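Local coordinates for prophage MuSo2, 43 kDa tail protein (Shewanella oneidensis, PDB 3CDD) that probably serves as a structural component of the tail baseplate of a Mu-like prophage, assembling as a trimer of identical subunits, at residues I22-S27 with R71-Y76; A30-F35 with K98-V103; D78-S83 with I91-R96. One frame throughout, in Å; residues are numbered along the deposited sequence.

Contact 1 (I22-S27 with R71-Y76); sequences IGITRS and RVITGY
The flat group that reaches across is the guanidinium of Arg26, and Val72 O approaches it obliquely. The aliphatic part of the side chain comes close as well, with Arg26 CD 3.6 Å from Val72 O. A water completes the polar link: it accepts from Arg26 NE at 3.0 Å and donates to Val72 O at 2.9 Å. The other nitrogens are held elsewhere, NH2 by Asn300 OD1 and NH1 more weakly by Ser172 O. On 71-76 a second guanidinium, that of Arg71, has Thr74 OG1 near its plane, bonded to NH1 at 2.9 Å, while its NE forms a salt bridge with Asp66.

Beside this polar end lies an apolar contact centred on Ile24. With Ile24 CG1 anti to the carbonyl carbon (chi1 -67°), the CG2 methyl stands anti to the backbone N and meets two neighbouring residues: Val72 CG1 at 4.0 Å and Ile73 CG2 at 4.1 Å. Ile24 CD1 adds a further touch on Val72 CG1 at 4.1 Å. Consecutive residues can both serve because Val72 and Ile73 face the same partner, Val65, in a classic beta bulge; Val72 carries the bent backbone, with psi -43°.

No hydrogen bond joins the two strands directly. Their short axes pass 8.2 Å apart at 84°, so the strands cross almost perpendicularly and meet through side chains rather than as neighbours in a ladder. Val65 and Phe35 also touch Ile24 and Ile73, which is consistent with the interior of a barrel-like domain, as the family suggests. Chemically, dispersion between methyl groups carries the middle of the contact, while at its polar end a single water bridges the arginine and the carbonyl of the buried Val72 without direct pairing.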
loop_
_atom_site.group_PDB
_atom_site.type_symbol
_atom_site.label_atom_id
_atom_site.label_comp_id
_atom_site.label_asym_id
_atom_site.label_seq_id
_atom_site.Cartn_x
_atom_site.Cartn_y
_atom_site.Cartn_z
ATOM N N ILE A 22 -11.158 -16.043 -17.241
ATOM C CA ILE A 22 -12.103 -14.922 -17.412
ATOM C C ILE A 22 -12.530 -14.483 -16.022
ATOM O O ILE A 22 -12.853 -15.341 -15.191
ATOM C CB ILE A 22 -13.350 -15.383 -18.213
ATOM C CG1 ILE A 22 -12.922 -15.945 -19.572
ATOM C CG2 ILE A 22 -14.431 -14.225 -18.351
ATOM C CD1 ILE A 22 -14.039 -16.578 -20.388
ATOM N N GLY A 23 -12.490 -13.174 -15.745
ATOM C CA GLY A 23 -13.055 -12.611 -14.517
ATOM C C GLY A 23 -13.874 -11.382 -14.882
ATOM O O GLY A 23 -13.365 -10.471 -15.533
ATOM N N ILE A 24 -15.160 -11.346 -14.533
ATOM C CA ILE A 24 -15.948 -10.119 -14.796
ATOM C C ILE A 24 -16.638 -9.700 -13.500
ATOM O O ILE A 24 -17.315 -10.515 -12.864
ATOM C CB ILE A 24 -16.962 -10.296 -15.953
ATOM C CG1 ILE A 24 -16.247 -10.474 -17.286
ATOM C CG2 ILE A 24 -17.895 -9.074 -16.070
ATOM C CD1 ILE A 24 -17.112 -11.173 -18.393
ATOM N N THR A 25 -16.415 -8.462 -13.074
ATOM C CA THR A 25 -17.139 -7.939 -11.924
ATOM C C THR A 25 -18.277 -7.025 -12.368
ATOM O O THR A 25 -18.088 -6.130 -13.195
ATOM C CB THR A 25 -16.196 -7.208 -10.926
ATOM O OG1 THR A 25 -15.198 -8.117 -10.493
ATOM C CG2 THR A 25 -16.964 -6.746 -9.666
ATOM N N ARG A 26 -19.462 -7.296 -11.835
ATOM C CA ARG A 26 -20.546 -6.325 -11.797
ATOM C C ARG A 26 -20.736 -5.905 -10.330
ATOM O O ARG A 26 -20.746 -6.751 -9.421
ATOM C CB ARG A 26 -21.835 -6.933 -12.368
ATOM C CG ARG A 26 -21.691 -7.414 -13.844
ATOM C CD ARG A 26 -23.020 -7.518 -14.609
ATOM N NE ARG A 26 -23.724 -6.241 -14.644
ATOM C CZ ARG A 26 -24.984 -6.059 -14.257
ATOM N NH1 ARG A 26 -25.516 -4.844 -14.315
ATOM N NH2 ARG A 26 -25.727 -7.092 -13.836
ATOM N N SER A 27 -20.897 -4.615 -10.092
ATOM C CA SER A 27 -20.954 -4.126 -8.714
ATOM C C SER A 27 -21.834 -2.910 -8.529
ATOM O O SER A 27 -21.883 -2.043 -9.391
ATOM C CB SER A 27 -19.560 -3.776 -8.233
ATOM O OG SER A 27 -19.640 -3.306 -6.905
ATOM N N ARG A 71 -25.641 -10.439 -23.227
ATOM C CA ARG A 71 -24.673 -9.439 -22.812
ATOM C C ARG A 71 -24.365 -9.518 -21.316
ATOM O O ARG A 71 -25.267 -9.567 -20.482
ATOM C CB ARG A 71 -25.157 -8.034 -23.197
ATOM C CG ARG A 71 -24.114 -6.930 -23.037
ATOM C CD ARG A 71 -22.867 -7.133 -23.947
ATOM N NE ARG A 71 -23.223 -7.270 -25.366
ATOM C CZ ARG A 71 -23.622 -6.266 -26.157
ATOM N NH1 ARG A 71 -23.713 -5.028 -25.680
ATOM N NH2 ARG A 71 -23.935 -6.493 -27.441
ATOM N N VAL A 72 -23.080 -9.528 -20.995
ATOM C CA VAL A 72 -22.627 -9.533 -19.606
ATOM C C VAL A 72 -22.051 -8.156 -19.258
ATOM O O VAL A 72 -22.320 -7.613 -18.186
ATOM C CB VAL A 72 -21.596 -10.666 -19.353
ATOM C CG1 VAL A 72 -21.104 -10.658 -17.889
ATOM C CG2 VAL A 72 -22.202 -12.027 -19.679
ATOM N N ILE A 73 -21.270 -7.594 -20.179
ATOM C CA ILE A 73 -20.574 -6.320 -19.951
ATOM C C ILE A 73 -20.265 -5.642 -21.284
ATOM O O ILE A 73 -19.877 -6.299 -22.272
ATOM C CB ILE A 73 -19.271 -6.463 -19.054
ATOM C CG1 ILE A 73 -18.760 -5.090 -18.576
ATOM C CG2 ILE A 73 -18.135 -7.302 -19.753
ATOM C CD1 ILE A 73 -17.658 -5.185 -17.535
ATOM N N THR A 74 -20.432 -4.318 -21.293
ATOM C CA THR A 74 -20.213 -3.490 -22.472
ATOM C C THR A 74 -19.310 -2.312 -22.079
ATOM O O THR A 74 -19.658 -1.490 -21.210
ATOM C CB THR A 74 -21.553 -2.951 -23.021
ATOM O OG1 THR A 74 -22.468 -4.035 -23.229
ATOM C CG2 THR A 74 -21.364 -2.172 -24.325
ATOM N N GLY A 75 -18.151 -2.226 -22.722
ATOM C CA GLY A 75 -17.218 -1.138 -22.417
ATOM C C GLY A 75 -16.072 -1.008 -23.392
ATOM O O GLY A 75 -16.262 -1.124 -24.602
ATOM N N TYR A 76 -14.886 -0.753 -22.845
ATOM C CA TYR A 76 -13.685 -0.510 -23.623
ATOM C C TYR A 76 -12.499 -1.232 -23.015
ATOM O O TYR A 76 -12.428 -1.421 -21.813
ATOM C CB TYR A 76 -13.357 0.986 -23.647
ATOM C CG TYR A 76 -14.483 1.840 -24.134
ATOM C CD1 TYR A 76 -14.678 2.053 -25.499
ATOM C CD2 TYR A 76 -15.358 2.439 -23.233
ATOM C CE1 TYR A 76 -15.733 2.842 -25.959
ATOM C CE2 TYR A 76 -16.404 3.242 -23.681
ATOM C CZ TYR A 76 -16.585 3.433 -25.040
ATOM O OH TYR A 76 -17.628 4.217 -25.478
HETATM O O HOH W 1 -21.811 -5.172 -16.636
#

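Contact 2 (A30-F35 with K98-V103); sequences AMSGAF and KTADLV
Met31, a selenomethionine here, meets both Thr99 and Val103. Its CB lies 3.9 Å from Val103 CG2. CG stands anti to the backbone N (chi1 -176°), and this brings it within 3.7 Å of that same methyl, Val103 CG2. The chain then bends at chi2, and SE comes to 3.4 Å from Thr99 OG1, with Thr99 CB 3.7 Å from SE. The side chains of Met31 and Thr99 cross at about a right angle, and His156 of helix 155-164 touches both Met31 and Val103.

Met31 is the second residue of a type II beta turn, Ala30 to Gly33, in the connection between antiparallel strands 21-27 and 34-42. Gly33 N closes the turn on Ala30 O at 3.3 Å, and Ser32 takes the positive phi of the third position, 93°.

From there Ser32 CB packs against Thr99 OG1 at 3.2 Å, a carbon-to-oxygen approach. Thr99 OG1 is hydrogen-bonded to Asp97 OD1, just before the segment. Ser32 OG turns back to its own chain, bonding to Met31 O at 2.6 Å from a direction tilted 15° from the carbonyl plane. Ser32 OG also lies near Ala100 CB, 3.7 Å away.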
loop_
_atom_site.group_PDB
_atom_site.type_symbol
_atom_site.label_atom_id
_atom_site.label_comp_id
_atom_site.label_asym_id
_atom_site.label_seq_id
_atom_site.Cartn_x
_atom_site.Cartn_y
_atom_site.Cartn_z
ATOM N N ALA A 30 -18.949 0.088 -7.020
ATOM C CA ALA A 30 -17.752 0.460 -7.735
ATOM C C ALA A 30 -18.133 0.697 -9.194
ATOM O O ALA A 30 -18.286 -0.275 -9.963
ATOM C CB ALA A 30 -16.700 -0.641 -7.610
HETATM N N MSE A 31 -18.312 1.978 -9.553
HETATM C CA MSE A 31 -18.808 2.361 -10.888
HETATM C C MSE A 31 -17.973 1.746 -12.004
HETATM O O MSE A 31 -16.758 1.905 -12.006
HETATM C CB MSE A 31 -18.861 3.884 -11.063
HETATM C CG MSE A 31 -19.476 4.365 -12.431
HETATM SE SE MSE A 31 -21.292 3.736 -12.814
HETATM C CE MSE A 31 -22.123 4.602 -11.289
ATOM N N SER A 32 -18.643 1.017 -12.908
ATOM C CA SER A 32 -18.068 0.474 -14.152
ATOM C C SER A 32 -17.507 -0.961 -14.078
ATOM O O SER A 32 -17.143 -1.549 -15.115
ATOM C CB SER A 32 -17.087 1.456 -14.827
ATOM O OG SER A 32 -15.745 1.330 -14.364
ATOM N N GLY A 33 -17.455 -1.517 -12.871
ATOM C CA GLY A 33 -17.006 -2.890 -12.646
ATOM C C GLY A 33 -15.712 -3.194 -13.373
ATOM O O GLY A 33 -14.810 -2.363 -13.403
ATOM N N ALA A 34 -15.609 -4.372 -13.979
ATOM C CA ALA A 34 -14.313 -4.774 -14.533
ATOM C C ALA A 34 -14.436 -6.019 -15.349
ATOM O O ALA A 34 -15.260 -6.867 -15.057
ATOM C CB ALA A 34 -13.281 -5.002 -13.371
ATOM N N PHE A 35 -13.601 -6.137 -16.377
ATOM C CA PHE A 35 -13.369 -7.426 -17.007
ATOM C C PHE A 35 -11.872 -7.687 -17.177
ATOM O O PHE A 35 -11.092 -6.760 -17.332
ATOM C CB PHE A 35 -14.143 -7.583 -18.342
ATOM C CG PHE A 35 -13.699 -6.652 -19.446
ATOM C CD1 PHE A 35 -12.688 -7.037 -20.339
ATOM C CD2 PHE A 35 -14.318 -5.422 -19.629
ATOM C CE1 PHE A 35 -12.277 -6.215 -21.365
ATOM C CE2 PHE A 35 -13.907 -4.571 -20.681
ATOM C CZ PHE A 35 -12.884 -4.964 -21.531
ATOM N N LYS A 98 -18.621 0.989 -20.128
ATOM C CA LYS A 98 -18.631 2.352 -20.706
ATOM C C LYS A 98 -18.601 3.497 -19.694
ATOM O O LYS A 98 -17.997 4.544 -19.960
ATOM C CB LYS A 98 -19.859 2.544 -21.613
ATOM C CG LYS A 98 -19.797 1.811 -22.940
ATOM C CD LYS A 98 -21.105 1.957 -23.725
ATOM C CE LYS A 98 -21.388 3.414 -24.026
ATOM N NZ LYS A 98 -22.374 3.586 -25.146
ATOM N N THR A 99 -19.254 3.305 -18.543
ATOM C CA THR A 99 -19.341 4.367 -17.524
ATOM C C THR A 99 -17.970 4.759 -16.957
ATOM O O THR A 99 -17.854 5.751 -16.241
ATOM C CB THR A 99 -20.317 4.023 -16.379
ATOM O OG1 THR A 99 -19.897 2.818 -15.722
ATOM C CG2 THR A 99 -21.755 3.862 -16.904
ATOM N N ALA A 100 -16.924 4.006 -17.315
ATOM C CA ALA A 100 -15.577 4.341 -16.854
ATOM C C ALA A 100 -15.136 5.712 -17.375
ATOM O O ALA A 100 -14.390 6.414 -16.700
ATOM C CB ALA A 100 -14.589 3.269 -17.255
ATOM N N ASP A 101 -15.605 6.101 -18.564
ATOM C CA ASP A 101 -15.335 7.438 -19.088
ATOM C C ASP A 101 -15.874 8.518 -18.146
ATOM O O ASP A 101 -15.266 9.578 -18.005
ATOM C CB ASP A 101 -15.917 7.620 -20.497
ATOM C CG ASP A 101 -15.081 6.933 -21.569
ATOM O OD1 ASP A 101 -13.909 6.572 -21.287
ATOM O OD2 ASP A 101 -15.600 6.744 -22.693
ATOM N N LEU A 102 -17.004 8.224 -17.494
ATOM C CA LEU A 102 -17.624 9.147 -16.539
ATOM C C LEU A 102 -16.795 9.275 -15.270
ATOM O O LEU A 102 -16.894 10.270 -14.566
ATOM C CB LEU A 102 -19.034 8.688 -16.160
ATOM C CG LEU A 102 -20.076 8.481 -17.269
ATOM C CD1 LEU A 102 -21.388 7.972 -16.656
ATOM C CD2 LEU A 102 -20.334 9.740 -18.076
ATOM N N VAL A 103 -15.992 8.253 -14.981
ATOM C CA VAL A 103 -15.171 8.226 -13.790
ATOM C C VAL A 103 -13.822 8.902 -14.062
ATOM O O VAL A 103 -13.265 9.554 -13.174
ATOM C CB VAL A 103 -14.894 6.759 -13.345
ATOM C CG1 VAL A 103 -13.801 6.689 -12.239
ATOM C CG2 VAL A 103 -16.202 6.039 -12.941
#

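Contact 3 (D78-S83 with I91-R96); sequences DDWVPS and ISVSGR
Arg96 grips Asp78 side-on with two nitrogens, one to each carboxylate oxygen: NE to OD2 at 2.8 Å and NH2 to OD1 at 3.2 Å. Both oxygens are met on their syn side, although the carboxylate and guanidinium planes stand 43° apart. The arginine has a second acid in Asp104, salt-bridged to NH2, and Asp78 OD2 also pairs with Arg208 of the second subunit.

The backbone sets this pair in place. Ser94 O accepts from Asp78 N at 2.8 Å and from Asp79 N at 3.1 Å, the classic beta bulge of an antiparallel hairpin between strands 70-84 and 88-97. The Asp78 N-H lies in the carbonyl plane on a lone pair, whereas that of Asp79 arrives 40° above it. Ser94 N returns a bond to Asp79 O; from Val81 and Ser92 onward the ladder is loose.

On the sheet face of Trp80, Ile91 and Val93, the indole extends alongside Val93, whose CG1 meets the ring edge 3.8 Å from Trp80 CE3, and its CH2 reaches Ile91 CG2 at 3.6 Å. Pro82 CD lies over one face, toward the rim. Trp80 NE1 bonds to Met312 O of the second subunit, where Asp79 also meets Ser206, Arg204 and Arg208. With so many arginines around them, the two aspartates would probably be held in the charged form, joining hairpin to trimer interface electrostatically.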
loop_
_atom_site.group_PDB
_atom_site.type_symbol
_atom_site.label_atom_id
_atom_site.label_comp_id
_atom_site.label_asym_id
_atom_site.label_seq_id
_atom_site.Cartn_x
_atom_site.Cartn_y
_atom_site.Cartn_z
ATOM N N ASP A 78 -9.094 -1.243 -21.560
ATOM C CA ASP A 78 -8.169 -0.320 -20.913
ATOM C C ASP A 78 -6.755 -0.694 -21.281
ATOM O O ASP A 78 -5.990 0.159 -21.736
ATOM C CB ASP A 78 -8.304 -0.394 -19.393
ATOM C CG ASP A 78 -9.450 0.422 -18.868
ATOM O OD1 ASP A 78 -9.682 1.536 -19.392
ATOM O OD2 ASP A 78 -10.095 -0.041 -17.901
ATOM N N ASP A 79 -6.431 -1.980 -21.085
ATOM C CA ASP A 79 -5.076 -2.507 -21.187
ATOM C C ASP A 79 -4.982 -3.714 -22.125
ATOM O O ASP A 79 -5.786 -4.647 -22.049
ATOM C CB ASP A 79 -4.527 -2.910 -19.795
ATOM C CG ASP A 79 -4.349 -1.713 -18.842
ATOM O OD1 ASP A 79 -5.170 -0.781 -18.878
ATOM O OD2 ASP A 79 -3.361 -1.684 -18.054
ATOM N N TRP A 80 -3.991 -3.667 -23.002
ATOM C CA TRP A 80 -3.542 -4.791 -23.789
ATOM C C TRP A 80 -2.245 -5.294 -23.133
ATOM O O TRP A 80 -1.318 -4.523 -22.906
ATOM C CB TRP A 80 -3.305 -4.311 -25.231
ATOM C CG TRP A 80 -2.478 -5.219 -26.088
ATOM C CD1 TRP A 80 -1.270 -4.929 -26.639
ATOM C CD2 TRP A 80 -2.784 -6.575 -26.469
ATOM N NE1 TRP A 80 -0.807 -6.013 -27.354
ATOM C CE2 TRP A 80 -1.718 -7.034 -27.266
ATOM C CE3 TRP A 80 -3.859 -7.444 -26.209
ATOM C CZ2 TRP A 80 -1.694 -8.326 -27.832
ATOM C CZ3 TRP A 80 -3.838 -8.734 -26.784
ATOM C CH2 TRP A 80 -2.764 -9.153 -27.576
ATOM N N VAL A 81 -2.195 -6.575 -22.799
ATOM C CA VAL A 81 -1.138 -7.095 -21.909
ATOM C C VAL A 81 -0.524 -8.374 -22.508
ATOM O O VAL A 81 -0.840 -9.468 -22.098
ATOM C CB VAL A 81 -1.663 -7.284 -20.447
ATOM C CG1 VAL A 81 -0.522 -7.618 -19.430
ATOM C CG2 VAL A 81 -2.465 -6.048 -20.005
ATOM N N PRO A 82 0.375 -8.216 -23.489
ATOM C CA PRO A 82 1.040 -9.391 -24.070
ATOM C C PRO A 82 2.291 -9.790 -23.285
ATOM O O PRO A 82 2.949 -8.927 -22.686
ATOM C CB PRO A 82 1.449 -8.904 -25.452
ATOM C CG PRO A 82 1.731 -7.399 -25.253
ATOM C CD PRO A 82 0.819 -6.947 -24.112
ATOM N N SER A 83 2.600 -11.083 -23.303
ATOM C CA SER A 83 3.861 -11.602 -22.780
ATOM C C SER A 83 4.144 -12.922 -23.462
ATOM O O SER A 83 3.237 -13.544 -24.006
ATOM C CB SER A 83 3.792 -11.813 -21.267
ATOM O OG SER A 83 2.851 -12.832 -20.946
ATOM N N ILE A 91 -1.720 -13.750 -23.866
ATOM C CA ILE A 91 -2.336 -12.458 -24.174
ATOM C C ILE A 91 -3.484 -12.229 -23.201
ATOM O O ILE A 91 -4.197 -13.147 -22.850
ATOM C CB ILE A 91 -2.867 -12.374 -25.618
ATOM C CG1 ILE A 91 -3.938 -13.445 -25.869
ATOM C CG2 ILE A 91 -1.728 -12.518 -26.640
ATOM C CD1 ILE A 91 -5.147 -12.912 -26.602
ATOM N N SER A 92 -3.611 -11.018 -22.694
ATOM C CA SER A 92 -4.769 -10.687 -21.887
ATOM C C SER A 92 -5.135 -9.246 -22.122
ATOM O O SER A 92 -4.276 -8.417 -22.491
ATOM C CB SER A 92 -4.586 -11.028 -20.386
ATOM O OG SER A 92 -3.754 -10.153 -19.660
ATOM N N VAL A 93 -6.433 -8.975 -21.995
ATOM C CA VAL A 93 -6.955 -7.618 -21.965
ATOM C C VAL A 93 -7.671 -7.406 -20.628
ATOM O O VAL A 93 -8.154 -8.365 -19.982
ATOM C CB VAL A 93 -7.942 -7.347 -23.127
ATOM C CG1 VAL A 93 -7.197 -7.256 -24.463
ATOM C CG2 VAL A 93 -9.037 -8.425 -23.183
ATOM N N SER A 94 -7.705 -6.150 -20.213
ATOM C CA SER A 94 -8.453 -5.706 -19.043
ATOM C C SER A 94 -9.224 -4.457 -19.445
ATOM O O SER A 94 -8.854 -3.793 -20.414
ATOM C CB SER A 94 -7.484 -5.365 -17.916
ATOM O OG SER A 94 -8.144 -5.294 -16.670
ATOM N N GLY A 95 -10.267 -4.133 -18.695
ATOM C CA GLY A 95 -11.042 -2.922 -18.935
ATOM C C GLY A 95 -12.214 -2.807 -17.982
ATOM O O GLY A 95 -12.313 -3.512 -16.975
ATOM N N ARG A 96 -13.129 -1.936 -18.350
ATOM C CA ARG A 96 -14.256 -1.552 -17.503
ATOM C C ARG A 96 -15.427 -1.321 -18.469
ATOM O O ARG A 96 -15.223 -1.226 -19.685
ATOM C CB ARG A 96 -13.898 -0.259 -16.769
ATOM C CG ARG A 96 -12.875 -0.431 -15.636
ATOM C CD ARG A 96 -12.308 0.889 -15.111
ATOM N NE ARG A 96 -11.525 1.596 -16.133
ATOM C CZ ARG A 96 -11.221 2.887 -16.065
ATOM N NH1 ARG A 96 -11.612 3.605 -15.011
ATOM N NH2 ARG A 96 -10.543 3.465 -17.048
HETATM O O HOH W 2 -12.418 0.782 -19.928
#

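From the N terminus, strand 21-27 supplies the first half of contact 1, and the turn leading into strand 34-42 supplies the first half of contact 2. Strand 70-84 then closes contact 1 at 71-76 and, a little later, opens contact 3 at 78-83; the hairpin return at 91-96 closes contact 3, and 98-103 closes contact 2 last. Contacts 1 and 2 therefore cross, contact 3 follows contact 1 in series, and the long loop of contact 2 encloses contact 3. Probable backbone bonds stitch them together: Thr25 N to Ala34 O, Tyr76 N to Arg96 O, and Phe35 N to Gly95 O. Contact 1 ties strand 21-27 to 70-84, contact 3 the hairpin, contact 2 the turn to helix 100-104.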